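Hypothetical protein SMU.776 (Streptococcus mutans, PDB 2B78) probably transfers methyl groups from S-adenosylmethionine to an RNA substrate, pairing a PUA-like domain with a Rossmann-like methyltransferase domain. Local coordinates at residues F276-A279 against R280-L284; V303-V306 against S307-Y310; K347-K351 against Q352-Y356. All blocks are in the same frame, centred on the assembly; numbering follows the deposited sequence.

Contact 1 of 3, residues F276-A279 against R280-L284; sequences FKYA and RRHHL
Residues F276-A279 and R280-L284 meet within the last turns of helix 272-281, forming its C-terminal cap in the methyltransferase domain. Regular bonds run down to the end: R280 N to F276 O, R281 N to K277 O, and H282 N to Y278 O at 2.9 Å. Then the chain turns back in a Schellman motif. L284 N donates to A279 O over 2.8 Å with an N-H...O angle of 160°, while H283 N reaches R280 O only weakly. H283 takes the positive phi of the C-prime residue, and beyond it L284 folds back, its CB lying 4.1 Å from A279 CB. A279 is small enough to let the returning chain approach its buried face, and L284 supplies the apolar contact to A279 usual in this motif.

Elsewhere on the helix Y278 carries H282. With CG anti to the backbone N (chi1 -169°) the phenol ring stands out from the helix, leaning slightly toward its C-terminal end, where H282 CD2 lies 3.3 Å above the ring plane, over its centre. The two ring planes are inclined at 54°, neither stacked nor edge-to-face. K277 crosses R281; K277 NZ and R281 NH2 are like charges 3.9 Å apart, where solvent can probably screen them. R280 bends at chi3, which lays its guanidinium back along the helix, one face over K277 CA and F276 O.

R280 NH1 is hydrogen-bonded to Q316 OE1, joining this helix to helix 306-319. F276, close to the S-adenosyl-L-homocysteine-binding residue V272, packs on L313 and Q316 of that same helix, and A279 on I320; immediately after the cap the chain enters strand 286-291 of the seven-stranded sheet.

Contact 2 of 3, residues V303-V306 against S307-Y310; sequences VFSV and SKDY
Residues V303-V306 bring an extended loop into the first turn of helix 306-319, formed with S307-Y310. S305 is the N-cap: its O accepts from D309 N at 2.7 Å, with a weak second bond from K308 N, and V306 O receives Y310 N at 3.2 Å.

S305 also caps with its side chain. OG stands anti to the backbone N (chi1 169°), which turns it toward the open end of the helix, where it accepts from K308 N over 3.3 Å at a bent angle of 136°. Serine suits the place because its short hydroxyl can supply an acceptor to a first-turn amide that finds only a weak backbone acceptor in S305 O. F304, just before the cap, lays its ring beside the first turn: D309 O and Y310 N lie at the ring edge, near its plane, and CZ is 3.6 Å from D309 CB. The ring and the D309 carboxylate are nearly perpendicular. V306 and Y310 run side by side, V306 CG1 touching Y310 CD1 at 3.6 Å, a branched aliphatic group packed beside a large ring, as suits a buried face.

Y310 anchors this turn to the sheet through a hydrogen bond from its OH to S330 O, and its ring meets F341 of helix 338-349 edge-to-face. V306 rests on T331, at the end of strand 325-331.

Contact 3 of 3, residues K347-K351 against Q352-Y356; sequences KGFGK and QKHTY
Q352 and F349 close the turn that takes the chain out of helix 338-349: Q352 N donates to F349 O at 3.0 Å, approaching from above the carbonyl plane. The turn from F349 to Q352 is type II'. Its second residue, G350, has positive phi (61°), a conformation that glycine reaches easily because no CB obstructs it; K351, the third, extends its charged chain from an exposed surface. The Q352 side chain, extended beyond CG, reaches back beside the helix end. There one water donates to both F349 O and Q352 OE1, so that F349 O accepts from an amide and from solvent.

K353 takes little part; its CB points away from the preceding segment, and lysine suits this exposed link between turn and strand.

H354 brings the chain back over F349. With CG between the backbone N and the carbonyl carbon (chi1 57°), the imidazole lies flat on one face of the phenyl ring, centroids 3.8 Å apart and planes at 16°. CG of H354 stands 3.5 Å above the centre of the F349 ring, and H354 CB adds a CH-pi contact to the same face. The imidazole is held at both nitrogens: ND1 donates to Q352 O over 2.9 Å, nearly in the imidazole plane and in the carbonyl plane, while NE2 is hydrogen-bonded to E346 OE2, which also bonds Y356 OH. Histidine therefore combines a flat surface for stacking with two polar atoms that fix its rotation; with a carbonyl at one nitrogen and a carboxylate at the other, it is probably protonated.

T355 then begins strand 355-360, pairing through its backbone with K384. F349 packs on I314 and L318 of helix 306-319 and on I383, placing the helix end between that helix and strand 379-384, next to edge strand 355-360.

Overall arrangement
Following the chain from the N terminus, the three contacts come in series, neither nested nor crossed, each at an end of a helix in the methyltransferase domain. Contact 1 closes the turn from helix 272-281 into strand 286-291. After that strand, contact 2 starts helix 306-319, and contact 3 turns helix 338-349 into edge strand 355-360. Their centres lie about 18 to 22 Å apart and none touches another; contacts 2 and 3 come nearest, about 5 Å between closest atoms. Helix 306-319 is the common element: contact 2 begins it, while contacts 1 and 3 pack on residues farther along it, linking three helices to one sheet.

Contact 1 of 3, residues F276-A279 against R280-L284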
loop_
_atom_site.group_PDB
_atom_site.type_symbol
_atom_site.label_atom_id
_atom_site.label_comp_id
_atom_site.label_asym_id
_atom_site.label_seq_id
_atom_site.Cartn_x
_atom_site.Cartn_y
_atom_site.Cartn_z
ATOM N N PHE A 276 18.880 -17.099 2.501
ATOM C CA PHE A 276 19.915 -16.817 1.515
ATOM C C PHE A 276 21.066 -17.782 1.748
ATOM O O PHE A 276 21.588 -18.382 0.808
ATOM C CB PHE A 276 20.414 -15.370 1.634
ATOM C CG PHE A 276 19.557 -14.360 0.906
ATOM C CD1 PHE A 276 19.142 -14.594 -0.402
ATOM C CD2 PHE A 276 19.215 -13.153 1.515
ATOM C CE1 PHE A 276 18.395 -13.639 -1.096
ATOM C CE2 PHE A 276 18.473 -12.191 0.831
ATOM C CZ PHE A 276 18.062 -12.434 -0.477
ATOM N N LYS A 277 21.445 -17.943 3.013
ATOM C CA LYS A 277 22.529 -18.847 3.386
ATOM C C LYS A 277 22.205 -20.316 3.087
ATOM O O LYS A 277 23.078 -21.096 2.695
ATOM C CB LYS A 277 22.844 -18.689 4.878
ATOM C CG LYS A 277 23.957 -19.612 5.358
ATOM C CD LYS A 277 24.326 -19.336 6.808
ATOM C CE LYS A 277 25.524 -20.168 7.232
ATOM N NZ LYS A 277 25.922 -19.891 8.637
ATOM N N TYR A 278 20.952 -20.694 3.302
ATOM C CA TYR A 278 20.484 -22.057 3.055
ATOM C C TYR A 278 20.563 -22.344 1.561
ATOM O O TYR A 278 20.962 -23.431 1.126
ATOM C CB TYR A 278 19.030 -22.194 3.513
ATOM C CG TYR A 278 18.515 -23.618 3.558
ATOM C CD1 TYR A 278 18.932 -24.495 4.559
ATOM C CD2 TYR A 278 17.610 -24.086 2.609
ATOM C CE1 TYR A 278 18.457 -25.807 4.616
ATOM C CE2 TYR A 278 17.129 -25.400 2.652
ATOM C CZ TYR A 278 17.557 -26.251 3.660
ATOM O OH TYR A 278 17.089 -27.552 3.720
ATOM N N ALA A 279 20.171 -21.352 0.776
ATOM C CA ALA A 279 20.165 -21.465 -0.676
ATOM C C ALA A 279 21.582 -21.624 -1.222
ATOM O O ALA A 279 21.826 -22.418 -2.138
ATOM C CB ALA A 279 19.506 -20.233 -1.272
ATOM N N ARG A 280 22.511 -20.855 -0.665
ATOM C CA ARG A 280 23.904 -20.939 -1.091
ATOM C C ARG A 280 24.435 -22.328 -0.751
ATOM O O ARG A 280 25.088 -22.980 -1.572
ATOM C CB ARG A 280 24.742 -19.870 -0.387
ATOM C CG ARG A 280 24.399 -18.436 -0.776
ATOM C CD ARG A 280 25.498 -17.484 -0.320
ATOM N NE ARG A 280 25.561 -17.324 1.133
ATOM C CZ ARG A 280 24.845 -16.438 1.819
ATOM N NH1 ARG A 280 24.004 -15.628 1.187
ATOM N NH2 ARG A 280 24.980 -16.345 3.139
ATOM N N ARG A 281 24.132 -22.776 0.464
ATOM C CA ARG A 281 24.560 -24.083 0.951
ATOM C C ARG A 281 24.061 -25.250 0.102
ATOM O O ARG A 281 24.803 -26.210 -0.150
ATOM C CB ARG A 281 24.093 -24.256 2.401
ATOM C CG ARG A 281 24.277 -25.660 2.980
ATOM C CD ARG A 281 23.742 -25.729 4.408
ATOM N NE ARG A 281 24.391 -24.754 5.291
ATOM C CZ ARG A 281 23.807 -23.671 5.813
ATOM N NH1 ARG A 281 22.527 -23.385 5.563
ATOM N NH2 ARG A 281 24.515 -22.858 6.589
ATOM N N HIS A 282 22.814 -25.166 -0.354
ATOM C CA HIS A 282 22.214 -26.229 -1.157
ATOM C C HIS A 282 22.168 -25.971 -2.662
ATOM O O HIS A 282 21.501 -26.700 -3.417
ATOM C CB HIS A 282 20.817 -26.526 -0.611
ATOM C CG HIS A 282 20.835 -27.073 0.784
ATOM N ND1 HIS A 282 21.245 -28.358 1.070
ATOM C CD2 HIS A 282 20.549 -26.493 1.974
ATOM C CE1 HIS A 282 21.212 -28.546 2.378
ATOM N NE2 HIS A 282 20.793 -27.430 2.950
ATOM N N HIS A 283 22.898 -24.945 -3.092
ATOM C CA HIS A 283 22.991 -24.573 -4.505
ATOM C C HIS A 283 21.640 -24.330 -5.155
ATOM O O HIS A 283 21.416 -24.717 -6.306
ATOM C CB HIS A 283 23.740 -25.659 -5.283
ATOM C CG HIS A 283 25.184 -25.782 -4.903
ATOM N ND1 HIS A 283 25.965 -26.855 -5.280
ATOM C CD2 HIS A 283 25.989 -24.963 -4.186
ATOM C CE1 HIS A 283 27.188 -26.691 -4.807
ATOM N NE2 HIS A 283 27.230 -25.551 -4.140
ATOM N N LEU A 284 20.747 -23.674 -4.427
ATOM C CA LEU A 284 19.421 -23.384 -4.948
ATOM C C LEU A 284 19.409 -22.072 -5.737
ATOM O O LEU A 284 19.742 -21.020 -5.195
ATOM C CB LEU A 284 18.420 -23.300 -3.797
ATOM C CG LEU A 284 18.330 -24.511 -2.873
ATOM C CD1 LEU A 284 17.317 -24.236 -1.760
ATOM C CD2 LEU A 284 17.944 -25.739 -3.684
#

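Contact 2 of 3, residues V303-V306 against S307-Y310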
loop_
_atom_site.group_PDB
_atom_site.type_symbol
_atom_site.label_atom_id
_atom_site.label_comp_id
_atom_site.label_asym_id
_atom_site.label_seq_id
_atom_site.Cartn_x
_atom_site.Cartn_y
_atom_site.Cartn_z
ATOM N N VAL A 303 10.806 -3.727 11.750
ATOM C CA VAL A 303 10.996 -4.490 10.525
ATOM C C VAL A 303 12.061 -3.944 9.547
ATOM O O VAL A 303 12.315 -2.730 9.466
ATOM C CB VAL A 303 9.639 -4.639 9.798
ATOM C CG1 VAL A 303 9.109 -3.267 9.397
ATOM C CG2 VAL A 303 9.780 -5.557 8.585
ATOM N N PHE A 304 12.686 -4.862 8.820
ATOM C CA PHE A 304 13.724 -4.551 7.838
ATOM C C PHE A 304 13.824 -3.081 7.406
ATOM O O PHE A 304 12.827 -2.460 7.022
ATOM C CB PHE A 304 13.525 -5.446 6.609
ATOM C CG PHE A 304 14.648 -5.383 5.622
ATOM C CD1 PHE A 304 14.782 -4.294 4.766
ATOM C CD2 PHE A 304 15.587 -6.402 5.560
ATOM C CE1 PHE A 304 15.836 -4.222 3.864
ATOM C CE2 PHE A 304 16.650 -6.340 4.661
ATOM C CZ PHE A 304 16.773 -5.246 3.810
ATOM N N SER A 305 15.039 -2.536 7.469
ATOM C CA SER A 305 15.305 -1.151 7.075
ATOM C C SER A 305 15.584 -1.057 5.581
ATOM O O SER A 305 16.683 -1.373 5.127
ATOM C CB SER A 305 16.514 -0.600 7.836
ATOM O OG SER A 305 16.936 0.643 7.288
ATOM N N VAL A 306 14.589 -0.622 4.818
ATOM C CA VAL A 306 14.745 -0.484 3.375
ATOM C C VAL A 306 15.796 0.560 3.021
ATOM O O VAL A 306 16.734 0.292 2.266
ATOM C CB VAL A 306 13.409 -0.079 2.712
ATOM C CG1 VAL A 306 13.625 0.233 1.234
ATOM C CG2 VAL A 306 12.400 -1.207 2.872
ATOM N N SER A 307 15.629 1.753 3.577
ATOM C CA SER A 307 16.535 2.857 3.315
ATOM C C SER A 307 17.996 2.505 3.544
ATOM O O SER A 307 18.873 3.047 2.873
ATOM C CB SER A 307 16.160 4.058 4.188
ATOM O OG SER A 307 16.298 3.745 5.565
ATOM N N LYS A 308 18.261 1.582 4.468
ATOM C CA LYS A 308 19.638 1.214 4.781
ATOM C C LYS A 308 20.156 -0.149 4.321
ATOM O O LYS A 308 21.303 -0.254 3.887
ATOM C CB LYS A 308 19.873 1.327 6.294
ATOM C CG LYS A 308 20.147 2.735 6.807
ATOM C CD LYS A 308 19.037 3.722 6.467
ATOM C CE LYS A 308 19.372 5.113 6.990
ATOM N NZ LYS A 308 18.343 6.130 6.626
ATOM N N ASP A 309 19.328 -1.186 4.410
ATOM C CA ASP A 309 19.784 -2.529 4.055
ATOM C C ASP A 309 19.228 -3.177 2.793
ATOM O O ASP A 309 19.536 -4.339 2.508
ATOM C CB ASP A 309 19.534 -3.485 5.227
ATOM C CG ASP A 309 20.077 -2.965 6.539
ATOM O OD1 ASP A 309 21.129 -2.297 6.526
ATOM O OD2 ASP A 309 19.453 -3.242 7.590
ATOM N N TYR A 310 18.421 -2.461 2.022
ATOM C CA TYR A 310 17.872 -3.082 0.822
ATOM C C TYR A 310 18.971 -3.633 -0.098
ATOM O O TYR A 310 18.797 -4.693 -0.711
ATOM C CB TYR A 310 16.988 -2.091 0.056
ATOM C CG TYR A 310 15.909 -2.776 -0.764
ATOM C CD1 TYR A 310 14.603 -2.899 -0.279
ATOM C CD2 TYR A 310 16.209 -3.349 -1.995
ATOM C CE1 TYR A 310 13.621 -3.585 -1.013
ATOM C CE2 TYR A 310 15.243 -4.035 -2.730
ATOM C CZ TYR A 310 13.956 -4.147 -2.234
ATOM O OH TYR A 310 13.012 -4.826 -2.967
#

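Contact 3 of 3, residues K347-K351 against Q352-Y356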
loop_
_atom_site.group_PDB
_atom_site.type_symbol
_atom_site.label_atom_id
_atom_site.label_comp_id
_atom_site.label_asym_id
_atom_site.label_seq_id
_atom_site.Cartn_x
_atom_site.Cartn_y
_atom_site.Cartn_z
ATOM N N LYS A 347 23.575 -0.286 -5.461
ATOM C CA LYS A 347 24.575 -0.633 -4.457
ATOM C C LYS A 347 24.703 -2.152 -4.347
ATOM O O LYS A 347 25.806 -2.681 -4.242
ATOM C CB LYS A 347 24.190 -0.030 -3.099
ATOM C CG LYS A 347 25.281 -0.119 -2.044
ATOM C CD LYS A 347 24.868 0.555 -0.743
ATOM C CE LYS A 347 25.906 0.322 0.361
ATOM N NZ LYS A 347 25.553 1.026 1.636
ATOM N N GLY A 348 23.572 -2.850 -4.381
ATOM C CA GLY A 348 23.603 -4.301 -4.296
ATOM C C GLY A 348 24.185 -4.978 -5.529
ATOM O O GLY A 348 24.826 -6.028 -5.427
ATOM N N PHE A 349 23.952 -4.394 -6.704
ATOM C CA PHE A 349 24.459 -4.955 -7.952
ATOM C C PHE A 349 25.962 -4.803 -8.116
ATOM O O PHE A 349 26.593 -5.600 -8.813
ATOM C CB PHE A 349 23.779 -4.298 -9.157
ATOM C CG PHE A 349 22.586 -5.045 -9.660
ATOM C CD1 PHE A 349 22.739 -6.132 -10.504
ATOM C CD2 PHE A 349 21.305 -4.668 -9.277
ATOM C CE1 PHE A 349 21.639 -6.836 -10.962
ATOM C CE2 PHE A 349 20.192 -5.369 -9.733
ATOM C CZ PHE A 349 20.361 -6.455 -10.575
ATOM N N GLY A 350 26.538 -3.788 -7.481
ATOM C CA GLY A 350 27.966 -3.577 -7.635
ATOM C C GLY A 350 28.213 -3.329 -9.111
ATOM O O GLY A 350 27.467 -2.577 -9.740
ATOM N N LYS A 351 29.234 -3.953 -9.684
ATOM C CA LYS A 351 29.497 -3.735 -11.099
ATOM C C LYS A 351 28.896 -4.801 -12.004
ATOM O O LYS A 351 29.171 -4.832 -13.201
ATOM C CB LYS A 351 31.006 -3.586 -11.358
ATOM C CG LYS A 351 31.911 -4.572 -10.625
ATOM C CD LYS A 351 33.380 -4.228 -10.886
ATOM C CE LYS A 351 34.328 -5.169 -10.153
ATOM N NZ LYS A 351 35.765 -4.861 -10.425
ATOM N N GLN A 352 28.066 -5.676 -11.441
ATOM C CA GLN A 352 27.433 -6.708 -12.260
ATOM C C GLN A 352 26.467 -5.999 -13.206
ATOM O O GLN A 352 25.689 -5.145 -12.779
ATOM C CB GLN A 352 26.689 -7.715 -11.378
ATOM C CG GLN A 352 25.834 -8.712 -12.156
ATOM C CD GLN A 352 25.328 -9.851 -11.290
ATOM O OE1 GLN A 352 25.131 -9.692 -10.083
ATOM N NE2 GLN A 352 25.105 -11.010 -11.908
ATOM N N LYS A 353 26.526 -6.338 -14.490
ATOM C CA LYS A 353 25.661 -5.698 -15.477
ATOM C C LYS A 353 24.186 -6.053 -15.317
ATOM O O LYS A 353 23.841 -7.183 -14.978
ATOM C CB LYS A 353 26.133 -6.048 -16.889
ATOM C CG LYS A 353 27.558 -5.579 -17.180
ATOM C CD LYS A 353 27.996 -5.922 -18.603
ATOM C CE LYS A 353 28.006 -7.426 -18.851
ATOM N NZ LYS A 353 28.480 -7.762 -20.225
ATOM N N HIS A 354 23.323 -5.067 -15.555
ATOM C CA HIS A 354 21.878 -5.253 -15.441
ATOM C C HIS A 354 21.116 -4.172 -16.200
ATOM O O HIS A 354 21.662 -3.114 -16.509
ATOM C CB HIS A 354 21.448 -5.236 -13.972
ATOM C CG HIS A 354 21.824 -3.984 -13.244
ATOM N ND1 HIS A 354 23.119 -3.702 -12.866
ATOM C CD2 HIS A 354 21.074 -2.937 -12.824
ATOM C CE1 HIS A 354 23.150 -2.537 -12.244
ATOM N NE2 HIS A 354 21.923 -2.052 -12.205
ATOM N N THR A 355 19.846 -4.444 -16.487
ATOM C CA THR A 355 19.000 -3.508 -17.221
ATOM C C THR A 355 17.658 -3.326 -16.522
ATOM O O THR A 355 17.036 -4.306 -16.112
ATOM C CB THR A 355 18.711 -4.033 -18.638
ATOM O OG1 THR A 355 19.938 -4.441 -19.255
ATOM C CG2 THR A 355 18.051 -2.953 -19.483
ATOM N N TYR A 356 17.216 -2.081 -16.375
ATOM C CA TYR A 356 15.918 -1.823 -15.761
ATOM C C TYR A 356 14.855 -1.945 -16.846
ATOM O O TYR A 356 14.828 -1.159 -17.801
ATOM C CB TYR A 356 15.873 -0.427 -15.151
ATOM C CG TYR A 356 16.620 -0.321 -13.847
ATOM C CD1 TYR A 356 15.960 -0.490 -12.627
ATOM C CD2 TYR A 356 17.989 -0.063 -13.828
ATOM C CE1 TYR A 356 16.646 -0.399 -11.423
ATOM C CE2 TYR A 356 18.688 0.024 -12.633
ATOM C CZ TYR A 356 18.013 -0.145 -11.435
ATOM O OH TYR A 356 18.710 -0.076 -10.256
HETATM O O HOH W 1 26.362 -8.296 -7.722
#